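Tryptophan synthase alpha chain (Campylobacter jejuni, PDB 3THA) probably catalyses the aldol cleavage of indoleglycerol phosphate to indole and glyceraldehyde 3-phosphate, in the last step of tryptophan biosynthesis. Local coordinates at residues V157-K162 and E193-T198; A143-S149 and K165-L171; L22-L27 and I67-V73; I60-A64 and T228-K232. All blocks are in the same frame, centred on the assembly; numbering follows the deposited sequence.

How the contacts relate
All four contacts belong to one TIM barrel, whose eight parallel strands follow chain order. Contacts 1 and 2 lie on one side of the chain's centre, their centres about 11 Å apart. They touch where Val161 and Ile194 of the outer helices meet Ile168 and Val148 of the strands, and their segments alternate along the chain. Contacts 3 and 4 lie on the opposite side, centres about 13 Å apart. They share helix 60-70, and Tyr24 packs on Ala64. The centres of contacts 1 and 3 are about 38 Å apart. Contact 4 encloses contacts 1 and 2 in sequence. Contacts 2, 3 and 4 all meet the second copy of the alpha chain in this assembly.

Contact 1: residues V157-K162 and E193-T198; sequences VKKLVK and EIRSFT
Two consecutive outer helices of the TIM barrel meet here. Segment 157-162 lies on the C-terminal part of helix 154-161. Segment 193-198 is the last turn of helix 180-195 and the turn after it. Nearest CA pairs are Val157 with Ile194 at 6.9 Å and Lys162 with Thr198 at 5.6 Å. No hydrogen bond crosses. Glu193 has an extended side chain, and its OE1 lies 3.9 Å from Val157 CG2 while its charge pairs with Lys190. Ile194 (chi1 m, chi2 t) meets both valines: its CG1 is 4.1 Å from Val157 CG1, and its CG2 is 4.3 Å from Val161 CG1. Ser196 OG bonds Glu193 O at 3.1 Å within the turn. Phe197 (chi1 m) has its CB 3.6 Å from Val161 CG2, and its ring edge faces Val157 CG1. Lys158 runs its aliphatic chain over one ring face in a CH-pi contact, with CB 3.5 Å from the ring centroid and 9° off the normal. Val157 and Lys158 are both t at chi1. Thr198 leads the chain back toward the barrel strands, where it touches Ile168. Thr198 CB lies 3.8 Å from Val161 O.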
loop_
_atom_site.group_PDB
_atom_site.type_symbol
_atom_site.label_atom_id
_atom_site.label_comp_id
_atom_site.label_asym_id
_atom_site.label_seq_id
_atom_site.Cartn_x
_atom_site.Cartn_y
_atom_site.Cartn_z
ATOM N N VAL B 157 -21.777 -7.837 0.766
ATOM C CA VAL B 157 -22.044 -6.485 0.276
ATOM C C VAL B 157 -23.275 -5.902 0.985
ATOM O O VAL B 157 -23.253 -4.763 1.458
ATOM C CB VAL B 157 -22.243 -6.472 -1.283
ATOM C CG1 VAL B 157 -22.769 -5.130 -1.780
ATOM C CG2 VAL B 157 -20.957 -6.868 -1.998
ATOM N N LYS B 158 -24.350 -6.676 1.030
ATOM C CA LYS B 158 -25.564 -6.287 1.757
ATOM C C LYS B 158 -25.189 -5.861 3.192
ATOM O O LYS B 158 -25.555 -4.779 3.653
ATOM C CB LYS B 158 -26.594 -7.425 1.713
ATOM C CG LYS B 158 -27.815 -7.272 2.615
ATOM C CD LYS B 158 -29.012 -8.107 2.094
ATOM C CE LYS B 158 -30.163 -8.235 3.116
ATOM N NZ LYS B 158 -31.006 -6.991 3.298
ATOM N N LYS B 159 -24.421 -6.694 3.874
ATOM C CA LYS B 159 -23.953 -6.372 5.204
ATOM C C LYS B 159 -23.029 -5.119 5.302
ATOM O O LYS B 159 -23.148 -4.329 6.247
ATOM C CB LYS B 159 -23.311 -7.616 5.816
ATOM C CG LYS B 159 -22.471 -7.356 7.016
ATOM C CD LYS B 159 -21.642 -8.586 7.419
ATOM C CE LYS B 159 -20.493 -8.169 8.374
ATOM N NZ LYS B 159 -21.011 -7.530 9.643
ATOM N N LEU B 160 -22.130 -4.906 4.341
ATOM C CA LEU B 160 -21.250 -3.731 4.418
ATOM C C LEU B 160 -21.982 -2.428 4.115
ATOM O O LEU B 160 -21.659 -1.377 4.702
ATOM C CB LEU B 160 -20.045 -3.890 3.505
ATOM C CG LEU B 160 -18.985 -4.861 4.038
ATOM C CD1 LEU B 160 -18.160 -5.430 2.881
ATOM C CD2 LEU B 160 -18.062 -4.199 5.073
ATOM N N VAL B 161 -22.966 -2.477 3.219
ATOM C CA VAL B 161 -23.535 -1.224 2.733
ATOM C C VAL B 161 -24.857 -0.820 3.355
ATOM O O VAL B 161 -25.186 0.351 3.398
ATOM C CB VAL B 161 -23.624 -1.149 1.190
ATOM C CG1 VAL B 161 -22.267 -1.430 0.577
ATOM C CG2 VAL B 161 -24.670 -2.090 0.651
ATOM N N LYS B 162 -25.618 -1.775 3.855
ATOM C CA LYS B 162 -26.964 -1.460 4.354
ATOM C C LYS B 162 -26.926 -0.283 5.328
ATOM O O LYS B 162 -27.842 0.545 5.331
ATOM C CB LYS B 162 -27.596 -2.685 5.016
ATOM C CG LYS B 162 -29.069 -2.567 5.319
ATOM C CD LYS B 162 -29.528 -3.663 6.302
ATOM C CE LYS B 162 -30.965 -3.414 6.792
ATOM N NZ LYS B 162 -31.915 -4.278 6.066
ATOM N N GLU B 193 -26.305 -4.404 -8.085
ATOM C CA GLU B 193 -26.396 -5.205 -6.882
ATOM C C GLU B 193 -26.317 -4.314 -5.639
ATOM O O GLU B 193 -27.145 -4.429 -4.732
ATOM C CB GLU B 193 -25.288 -6.272 -6.892
ATOM C CG GLU B 193 -25.200 -7.109 -5.632
ATOM C CD GLU B 193 -24.143 -8.184 -5.697
ATOM O OE1 GLU B 193 -23.204 -8.137 -4.893
ATOM O OE2 GLU B 193 -24.252 -9.100 -6.527
ATOM N N ILE B 194 -25.329 -3.422 -5.601
ATOM C CA ILE B 194 -25.173 -2.516 -4.487
ATOM C C ILE B 194 -26.408 -1.643 -4.397
ATOM O O ILE B 194 -26.966 -1.464 -3.304
ATOM C CB ILE B 194 -23.955 -1.623 -4.652
ATOM C CG1 ILE B 194 -22.716 -2.477 -4.880
ATOM C CG2 ILE B 194 -23.775 -0.736 -3.422
ATOM C CD1 ILE B 194 -21.540 -1.744 -5.458
ATOM N N ARG B 195 -26.849 -1.116 -5.540
ATOM C CA ARG B 195 -28.045 -0.284 -5.556
ATOM C C ARG B 195 -29.201 -0.944 -4.830
ATOM O O ARG B 195 -29.910 -0.270 -4.086
ATOM C CB ARG B 195 -28.453 0.126 -6.973
ATOM C CG ARG B 195 -28.152 1.579 -7.241
ATOM C CD ARG B 195 -27.811 1.863 -8.694
ATOM N NE ARG B 195 -27.008 3.089 -8.784
ATOM C CZ ARG B 195 -26.430 3.563 -9.887
ATOM N NH1 ARG B 195 -26.549 2.926 -11.058
ATOM N NH2 ARG B 195 -25.723 4.692 -9.810
ATOM N N SER B 196 -29.388 -2.252 -4.995
ATOM C CA SER B 196 -30.528 -2.883 -4.356
ATOM C C SER B 196 -30.412 -3.042 -2.822
ATOM O O SER B 196 -31.290 -3.644 -2.209
ATOM C CB SER B 196 -30.829 -4.233 -5.005
ATOM O OG SER B 196 -30.113 -5.273 -4.357
ATOM N N PHE B 197 -29.348 -2.499 -2.226
ATOM C CA PHE B 197 -29.084 -2.574 -0.777
ATOM C C PHE B 197 -28.911 -1.191 -0.121
ATOM O O PHE B 197 -29.139 -1.019 1.097
ATOM C CB PHE B 197 -27.818 -3.391 -0.511
ATOM C CG PHE B 197 -27.923 -4.846 -0.917
ATOM C CD1 PHE B 197 -29.115 -5.561 -0.733
ATOM C CD2 PHE B 197 -26.820 -5.512 -1.444
ATOM C CE1 PHE B 197 -29.234 -6.908 -1.116
ATOM C CE2 PHE B 197 -26.916 -6.865 -1.814
ATOM C CZ PHE B 197 -28.144 -7.571 -1.647
ATOM N N THR B 198 -28.444 -0.225 -0.918
ATOM C CA THR B 198 -28.266 1.146 -0.450
ATOM C C THR B 198 -28.576 2.203 -1.506
ATOM O O THR B 198 -28.544 1.949 -2.721
ATOM C CB THR B 198 -26.862 1.419 0.145
ATOM O OG1 THR B 198 -26.887 2.670 0.845
ATOM C CG2 THR B 198 -25.781 1.455 -0.940
#

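Contact 2: residues A143-S149 and K165-L171; sequences ALITLVS and KGFIYLL
This is a buried pairing of two neighbouring parallel strands in the barrel wall. Nearest CA pairs are Leu147 with Tyr169 (4.7 Å) and Val148 with Leu170 (5.0 Å). The strand axes come to 4.8 Å and cross at -27°. Hydrogen bonds run from Tyr169 N to Thr146 O (2.9 Å), Val148 N to Tyr169 O and Leu171 N to Val148 O (both 2.8 Å). Before Thr146 the backbones part and waters fill the gap, which closes at Ala143 and Lys165, CA atoms 5.3 Å apart. One water accepts from Lys165 N (2.7 Å) and lies 2.6 Å from Leu144 O. The other lies 2.8 Å from each of Thr146 N, Lys165 O and Phe167 O, accepting from Thr146 N. Helix 154-161 links the strands, making a beta-alpha-beta unit, the TIM barrel repeat. On one face Leu147 CD1 is 3.7 Å from Tyr169 CB. Tyr169's side chain is about 4 Å from that of Glu46, a predicted catalytic residue. On the other, toward helix 180-195, Leu170 (chi1 t, chi2 p) brings CD1 3.4 Å from Val148 CG2. At Gly166 (phi 92°, psi -99°) a CB would clash with Ile145 CD1. Ile145 (chi1 m) sets CG2 over the Phe167 ring, 4.0 Å from its centroid.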
loop_
_atom_site.group_PDB
_atom_site.type_symbol
_atom_site.label_atom_id
_atom_site.label_comp_id
_atom_site.label_asym_id
_atom_site.label_seq_id
_atom_site.Cartn_x
_atom_site.Cartn_y
_atom_site.Cartn_z
ATOM N N ALA B 143 -18.057 10.238 7.932
ATOM C CA ALA B 143 -18.260 8.942 7.382
ATOM C C ALA B 143 -16.918 8.213 7.269
ATOM O O ALA B 143 -15.912 8.792 6.813
ATOM C CB ALA B 143 -18.912 9.082 6.012
ATOM N N LEU B 144 -16.925 6.944 7.680
ATOM C CA LEU B 144 -15.862 5.972 7.391
ATOM C C LEU B 144 -16.260 5.153 6.163
ATOM O O LEU B 144 -17.208 4.355 6.218
ATOM C CB LEU B 144 -15.653 5.019 8.586
ATOM C CG LEU B 144 -14.474 4.088 8.364
ATOM C CD1 LEU B 144 -13.166 4.932 8.149
ATOM C CD2 LEU B 144 -14.279 3.137 9.494
ATOM N N ILE B 145 -15.538 5.343 5.069
ATOM C CA ILE B 145 -16.005 4.980 3.762
ATOM C C ILE B 145 -15.786 3.502 3.559
ATOM O O ILE B 145 -14.735 2.969 3.930
ATOM C CB ILE B 145 -15.262 5.829 2.671
ATOM C CG1 ILE B 145 -15.476 7.328 2.880
ATOM C CG2 ILE B 145 -15.577 5.390 1.224
ATOM C CD1 ILE B 145 -16.896 7.822 2.577
ATOM N N THR B 146 -16.789 2.858 2.952
ATOM C CA THR B 146 -16.879 1.426 2.799
ATOM C C THR B 146 -16.410 1.015 1.411
ATOM O O THR B 146 -16.894 1.559 0.397
ATOM C CB THR B 146 -18.373 0.957 2.893
ATOM O OG1 THR B 146 -18.976 1.421 4.101
ATOM C CG2 THR B 146 -18.483 -0.542 2.865
ATOM N N LEU B 147 -15.555 -0.008 1.371
ATOM C CA LEU B 147 -14.971 -0.485 0.149
ATOM C C LEU B 147 -15.581 -1.772 -0.256
ATOM O O LEU B 147 -15.763 -2.634 0.583
ATOM C CB LEU B 147 -13.480 -0.736 0.353
ATOM C CG LEU B 147 -12.584 0.455 0.087
ATOM C CD1 LEU B 147 -13.033 1.730 0.864
ATOM C CD2 LEU B 147 -11.191 0.054 0.456
ATOM N N VAL B 148 -15.890 -1.935 -1.534
ATOM C CA VAL B 148 -16.320 -3.233 -2.032
ATOM C C VAL B 148 -15.644 -3.503 -3.371
ATOM O O VAL B 148 -15.242 -2.552 -4.032
ATOM C CB VAL B 148 -17.876 -3.376 -2.121
ATOM C CG1 VAL B 148 -18.562 -2.593 -1.017
ATOM C CG2 VAL B 148 -18.412 -2.959 -3.468
ATOM N N SER B 149 -15.499 -4.779 -3.747
ATOM C CA SER B 149 -14.982 -5.170 -5.050
ATOM C C SER B 149 -16.037 -5.844 -5.853
ATOM O O SER B 149 -17.139 -6.158 -5.364
ATOM C CB SER B 149 -13.892 -6.196 -4.878
ATOM O OG SER B 149 -13.013 -5.775 -3.860
ATOM N N LYS B 165 -22.193 5.038 5.248
ATOM C CA LYS B 165 -22.368 6.470 5.156
ATOM C C LYS B 165 -21.399 7.042 4.098
ATOM O O LYS B 165 -20.337 6.466 3.822
ATOM C CB LYS B 165 -22.143 7.120 6.525
ATOM C CG LYS B 165 -22.986 6.525 7.725
ATOM C CD LYS B 165 -24.455 7.012 7.798
ATOM C CE LYS B 165 -25.124 6.653 9.156
ATOM N NZ LYS B 165 -24.149 6.851 10.323
ATOM N N GLY B 166 -21.780 8.146 3.475
ATOM C CA GLY B 166 -20.912 8.798 2.492
ATOM C C GLY B 166 -21.126 8.368 1.064
ATOM O O GLY B 166 -22.078 8.832 0.409
ATOM N N PHE B 167 -20.263 7.464 0.590
ATOM C CA PHE B 167 -20.381 6.874 -0.739
ATOM C C PHE B 167 -19.814 5.471 -0.673
ATOM O O PHE B 167 -19.057 5.182 0.219
ATOM C CB PHE B 167 -19.667 7.740 -1.817
ATOM C CG PHE B 167 -18.147 7.833 -1.673
ATOM C CD1 PHE B 167 -17.562 8.883 -0.977
ATOM C CD2 PHE B 167 -17.304 6.884 -2.270
ATOM C CE1 PHE B 167 -16.172 9.007 -0.861
ATOM C CE2 PHE B 167 -15.881 6.985 -2.181
ATOM C CZ PHE B 167 -15.319 8.049 -1.477
ATOM N N ILE B 168 -20.205 4.591 -1.584
ATOM C CA ILE B 168 -19.581 3.293 -1.665
ATOM C C ILE B 168 -18.403 3.393 -2.603
ATOM O O ILE B 168 -18.519 3.960 -3.696
ATOM C CB ILE B 168 -20.547 2.181 -2.151
ATOM C CG1 ILE B 168 -21.895 2.280 -1.419
ATOM C CG2 ILE B 168 -19.904 0.802 -1.943
ATOM C CD1 ILE B 168 -21.777 2.171 0.082
ATOM N N TYR B 169 -17.267 2.845 -2.162
ATOM C CA TYR B 169 -16.061 2.842 -2.943
ATOM C C TYR B 169 -16.020 1.486 -3.585
ATOM O O TYR B 169 -15.593 0.509 -2.951
ATOM C CB TYR B 169 -14.860 3.027 -2.033
ATOM C CG TYR B 169 -13.564 3.523 -2.695
ATOM C CD1 TYR B 169 -13.077 2.939 -3.871
ATOM C CD2 TYR B 169 -12.824 4.560 -2.124
ATOM C CE1 TYR B 169 -11.909 3.392 -4.474
ATOM C CE2 TYR B 169 -11.646 5.040 -2.747
ATOM C CZ TYR B 169 -11.193 4.427 -3.902
ATOM O OH TYR B 169 -10.015 4.849 -4.510
ATOM N N LEU B 170 -16.492 1.421 -4.830
ATOM C CA LEU B 170 -16.378 0.241 -5.674
ATOM C C LEU B 170 -15.016 0.127 -6.394
ATOM O O LEU B 170 -14.771 0.814 -7.386
ATOM C CB LEU B 170 -17.503 0.193 -6.708
ATOM C CG LEU B 170 -17.477 -1.107 -7.527
ATOM C CD1 LEU B 170 -17.334 -2.400 -6.642
ATOM C CD2 LEU B 170 -18.667 -1.231 -8.421
ATOM N N LEU B 171 -14.144 -0.753 -5.916
ATOM C CA LEU B 171 -12.908 -1.017 -6.626
ATOM C C LEU B 171 -13.257 -1.677 -7.939
ATOM O O LEU B 171 -14.310 -2.307 -8.077
ATOM C CB LEU B 171 -11.957 -1.889 -5.807
ATOM C CG LEU B 171 -11.639 -1.285 -4.441
ATOM C CD1 LEU B 171 -10.809 -2.209 -3.608
ATOM C CD2 LEU B 171 -10.939 0.026 -4.597
HETATM O O HOH W 1 -19.767 3.932 5.861
HETATM O O HOH W 2 -19.315 4.133 2.771
#

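Contact 3: residues L22-L27 and I67-V73; sequences LGYPNL and IALDQGV
Tyr24 (chi1 t) lays its ring obliquely against Ile67, with CE1 3.4 Å from Ile67 CD1. Pro25 follows a cis peptide bond, and its O is 3.6 Å from Ile67 CG2. The nearest CA atoms are those of Gly23 and Ala68, 4.6 Å apart. Gly23 (phi 94°, psi 6°) has no room for a CB, which would clash with Val73 CG2; its O lies 3.6 Å from Ala68 CA. In the TIM barrel, segment 22-27 leads from strand 15-21 into helix 27-35 and packs on the C-terminal part of helix 60-70. That helix closes in a Schellman motif: Gly72 has phi 102°, and Gly72 N bonds Leu69 O and Val73 N bonds Ala68 O, both at 2.9 Å. Val73 (chi1 t) points toward segment 22-27, its CG2 3.7 Å from Gly23 CA and its CG1 4.1 Å from Leu27 CD1. Asn26 N-caps helix 27-35 at a backbone N just past the segment; its OD1 also bonds Thr29 OG1, and its CB is 3.7 Å from Gln71 NE2.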
loop_
_atom_site.group_PDB
_atom_site.type_symbol
_atom_site.label_atom_id
_atom_site.label_comp_id
_atom_site.label_asym_id
_atom_site.label_seq_id
_atom_site.Cartn_x
_atom_site.Cartn_y
_atom_site.Cartn_z
ATOM N N LEU B 22 -0.424 15.096 -0.119
ATOM C CA LEU B 22 -0.087 16.377 0.453
ATOM C C LEU B 22 1.400 16.426 0.695
ATOM O O LEU B 22 1.971 15.475 1.199
ATOM C CB LEU B 22 -0.855 16.548 1.745
ATOM C CG LEU B 22 -2.328 16.853 1.447
ATOM C CD1 LEU B 22 -3.057 17.133 2.724
ATOM C CD2 LEU B 22 -2.466 18.084 0.530
ATOM N N GLY B 23 2.037 17.521 0.293
ATOM C CA GLY B 23 3.488 17.695 0.505
ATOM C C GLY B 23 4.355 17.267 -0.675
ATOM O O GLY B 23 5.568 17.274 -0.577
ATOM N N TYR B 24 3.728 16.909 -1.788
ATOM C CA TYR B 24 4.430 16.452 -2.946
ATOM C C TYR B 24 4.188 17.375 -4.164
ATOM O O TYR B 24 3.039 17.509 -4.599
ATOM C CB TYR B 24 3.978 15.023 -3.290
ATOM C CG TYR B 24 4.602 14.539 -4.581
ATOM C CD1 TYR B 24 5.983 14.388 -4.685
ATOM C CD2 TYR B 24 3.823 14.275 -5.717
ATOM C CE1 TYR B 24 6.579 13.947 -5.880
ATOM C CE2 TYR B 24 4.420 13.856 -6.916
ATOM C CZ TYR B 24 5.783 13.680 -6.982
ATOM O OH TYR B 24 6.394 13.266 -8.154
ATOM N N PRO B 25 5.253 17.966 -4.746
ATOM C CA PRO B 25 6.661 17.813 -4.434
ATOM C C PRO B 25 7.110 18.673 -3.262
ATOM O O PRO B 25 8.280 18.568 -2.838
ATOM C CB PRO B 25 7.369 18.264 -5.722
ATOM C CG PRO B 25 6.300 18.924 -6.575
ATOM C CD PRO B 25 5.050 19.016 -5.758
ATOM N N ASN B 26 6.201 19.528 -2.777
ATOM C CA ASN B 26 6.366 20.266 -1.540
ATOM C C ASN B 26 5.017 20.799 -1.048
ATOM O O ASN B 26 4.015 20.726 -1.762
ATOM C CB ASN B 26 7.485 21.341 -1.599
ATOM C CG ASN B 26 7.332 22.322 -2.763
ATOM O OD1 ASN B 26 6.223 22.720 -3.102
ATOM N ND2 ASN B 26 8.457 22.747 -3.345
ATOM N N LEU B 27 4.992 21.274 0.191
ATOM C CA LEU B 27 3.777 21.667 0.839
ATOM C C LEU B 27 3.194 22.895 0.164
ATOM O O LEU B 27 1.980 23.010 -0.008
ATOM C CB LEU B 27 4.050 21.951 2.317
ATOM C CG LEU B 27 2.800 21.911 3.221
ATOM C CD1 LEU B 27 1.958 20.611 3.019
ATOM C CD2 LEU B 27 3.183 22.121 4.725
ATOM N N ILE B 67 9.033 11.814 -0.358
ATOM C CA ILE B 67 9.323 13.220 -0.603
ATOM C C ILE B 67 8.634 14.084 0.433
ATOM O O ILE B 67 9.276 14.943 1.034
ATOM C CB ILE B 67 8.992 13.652 -2.023
ATOM C CG1 ILE B 67 9.944 12.938 -3.010
ATOM C CG2 ILE B 67 9.211 15.148 -2.155
ATOM C CD1 ILE B 67 9.371 12.645 -4.414
ATOM N N ALA B 68 7.343 13.838 0.690
ATOM C CA ALA B 68 6.649 14.626 1.673
ATOM C C ALA B 68 7.367 14.474 3.013
ATOM O O ALA B 68 7.612 15.493 3.713
ATOM C CB ALA B 68 5.202 14.171 1.799
ATOM N N LEU B 69 7.701 13.217 3.356
ATOM C CA LEU B 69 8.250 12.891 4.682
ATOM C C LEU B 69 9.588 13.548 4.952
ATOM O O LEU B 69 9.775 14.160 6.006
ATOM C CB LEU B 69 8.354 11.374 4.944
ATOM C CG LEU B 69 7.051 10.623 5.177
ATOM C CD1 LEU B 69 7.350 9.114 5.098
ATOM C CD2 LEU B 69 6.394 11.018 6.499
ATOM N N ASP B 70 10.519 13.455 4.019
ATOM C CA ASP B 70 11.825 14.092 4.256
ATOM C C ASP B 70 11.775 15.632 4.141
ATOM O O ASP B 70 12.690 16.337 4.581
ATOM C CB ASP B 70 12.874 13.551 3.303
ATOM C CG ASP B 70 12.998 14.390 2.079
ATOM O OD1 ASP B 70 14.140 14.790 1.757
ATOM O OD2 ASP B 70 11.946 14.673 1.460
ATOM N N GLN B 71 10.699 16.117 3.524
ATOM C CA GLN B 71 10.438 17.503 3.312
ATOM C C GLN B 71 9.798 17.989 4.638
ATOM O O GLN B 71 9.686 19.201 4.902
ATOM C CB GLN B 71 9.507 17.561 2.108
ATOM C CG GLN B 71 9.035 18.866 1.627
ATOM C CD GLN B 71 10.057 19.658 0.831
ATOM O OE1 GLN B 71 10.832 19.129 0.028
ATOM N NE2 GLN B 71 10.039 20.946 1.040
ATOM N N GLY B 72 9.396 17.029 5.492
ATOM C CA GLY B 72 9.046 17.333 6.887
ATOM C C GLY B 72 7.553 17.387 7.091
ATOM O O GLY B 72 7.096 17.677 8.199
ATOM N N VAL B 73 6.806 17.086 6.020
ATOM C CA VAL B 73 5.327 17.045 6.036
ATOM C C VAL B 73 4.742 15.891 6.875
ATOM O O VAL B 73 4.704 14.708 6.441
ATOM C CB VAL B 73 4.718 17.004 4.602
ATOM C CG1 VAL B 73 3.219 17.112 4.657
ATOM C CG2 VAL B 73 5.277 18.143 3.733
#

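Contact 4: residues I60-A64 and T228-K232; sequences IIADA and TSIVK
In the TIM barrel, the first turn of helix 60-70 meets helix 228-233, bringing the segment after strand 44-48 beside the one after the last strand, 223-226. The axes of the short segments 60-64 and 228-232 approach to 9.8 Å and cross at 49°, running in broadly the same direction. The nearest CA atoms are those of Ile60 and Thr228, 6.5 Å apart. No hydrogen bond crosses. Ile60 (chi1 m, chi2 t) points at the partner helix. Its CG2 lies 3.6 Å from Val231 CG1 and 3.9 Å from Thr228 O. Its CD1 is 4.3 Å from Lys232 CB. The N of Ile60 bonds Glu59 of the second subunit, and Thr228 packs on Asp57 of that subunit, a predicted catalytic residue, so Ile60 and Thr228 both lie against that chain. Ile61 has the same rotamer. Its CD1 is 4.2 Å from Thr228 CG2, its CG1 is 4.4 Å from Val231 CG2, and it also packs on Tyr19 of strand 15-21. Ala64 comes one turn after Ile60, its N bonding Ile60 O at 3.3 Å. Its CB points at Val231 (chi1 t), and Ala64 CB stands 4.2 Å from Val231 CG1.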
loop_
_atom_site.group_PDB
_atom_site.type_symbol
_atom_site.label_atom_id
_atom_site.label_comp_id
_atom_site.label_asym_id
_atom_site.label_seq_id
_atom_site.Cartn_x
_atom_site.Cartn_y
_atom_site.Cartn_z
ATOM N N ILE B 60 4.847 5.413 -7.961
ATOM C CA ILE B 60 4.442 6.825 -8.000
ATOM C C ILE B 60 4.090 7.375 -6.631
ATOM O O ILE B 60 4.729 8.363 -6.171
ATOM C CB ILE B 60 3.211 7.047 -8.884
ATOM C CG1 ILE B 60 3.511 6.653 -10.342
ATOM C CG2 ILE B 60 2.797 8.441 -8.784
ATOM C CD1 ILE B 60 2.379 6.928 -11.317
ATOM N N ILE B 61 3.087 6.744 -5.982
ATOM C CA ILE B 61 2.556 7.256 -4.722
ATOM C C ILE B 61 3.580 7.212 -3.566
ATOM O O ILE B 61 3.573 8.101 -2.672
ATOM C CB ILE B 61 1.192 6.586 -4.352
ATOM C CG1 ILE B 61 0.141 6.958 -5.399
ATOM C CG2 ILE B 61 0.726 6.986 -2.951
ATOM C CD1 ILE B 61 -1.153 6.345 -5.227
ATOM N N ALA B 62 4.503 6.240 -3.618
ATOM C CA ALA B 62 5.426 6.059 -2.500
ATOM C C ALA B 62 6.524 7.105 -2.527
ATOM O O ALA B 62 6.750 7.886 -1.568
ATOM C CB ALA B 62 5.988 4.603 -2.442
ATOM N N ASP B 63 7.180 7.178 -3.660
ATOM C CA ASP B 63 8.028 8.342 -3.929
ATOM C C ASP B 63 7.456 9.660 -3.383
ATOM O O ASP B 63 8.160 10.384 -2.633
ATOM C CB ASP B 63 8.365 8.406 -5.400
ATOM C CG ASP B 63 9.617 7.575 -5.736
ATOM O OD1 ASP B 63 10.767 8.018 -5.441
ATOM O OD2 ASP B 63 9.439 6.459 -6.287
ATOM N N ALA B 64 6.182 9.931 -3.686
ATOM C CA ALA B 64 5.522 11.182 -3.271
ATOM C C ALA B 64 5.575 11.322 -1.750
ATOM O O ALA B 64 5.875 12.440 -1.187
ATOM C CB ALA B 64 4.093 11.194 -3.721
ATOM N N THR B 228 -3.180 7.320 -8.901
ATOM C CA THR B 228 -1.856 7.313 -9.493
ATOM C C THR B 228 -1.643 8.458 -10.475
ATOM O O THR B 228 -0.753 9.274 -10.257
ATOM C CB THR B 228 -1.583 5.957 -10.183
ATOM O OG1 THR B 228 -2.605 5.700 -11.187
ATOM C CG2 THR B 228 -1.599 4.851 -9.096
ATOM N N SER B 229 -2.477 8.522 -11.514
ATOM C CA SER B 229 -2.358 9.502 -12.580
ATOM C C SER B 229 -2.342 10.963 -12.174
ATOM O O SER B 229 -1.541 11.719 -12.712
ATOM C CB SER B 229 -3.460 9.301 -13.587
ATOM O OG SER B 229 -3.145 8.174 -14.330
ATOM N N ILE B 230 -3.232 11.368 -11.264
ATOM C CA ILE B 230 -3.265 12.748 -10.798
ATOM C C ILE B 230 -1.936 13.033 -10.126
ATOM O O ILE B 230 -1.261 13.991 -10.476
ATOM C CB ILE B 230 -4.469 13.055 -9.846
ATOM C CG1 ILE B 230 -5.632 13.706 -10.616
ATOM C CG2 ILE B 230 -4.095 14.121 -8.800
ATOM C CD1 ILE B 230 -6.276 12.859 -11.645
ATOM N N VAL B 231 -1.535 12.171 -9.199
ATOM C CA VAL B 231 -0.231 12.316 -8.570
ATOM C C VAL B 231 0.886 12.520 -9.630
ATOM O O VAL B 231 1.822 13.303 -9.408
ATOM C CB VAL B 231 0.087 11.141 -7.587
ATOM C CG1 VAL B 231 1.511 11.271 -7.010
ATOM C CG2 VAL B 231 -0.927 11.114 -6.440
ATOM N N LYS B 232 0.756 11.870 -10.793
ATOM C CA LYS B 232 1.794 11.953 -11.819
ATOM C C LYS B 232 1.831 13.374 -12.385
ATOM O O LYS B 232 2.879 13.842 -12.805
ATOM C CB LYS B 232 1.675 10.844 -12.909
ATOM C CG LYS B 232 0.909 11.196 -14.215
ATOM C CD LYS B 232 1.040 10.088 -15.306
ATOM C CE LYS B 232 0.139 8.844 -15.008
ATOM N NZ LYS B 232 -0.039 7.880 -16.156
#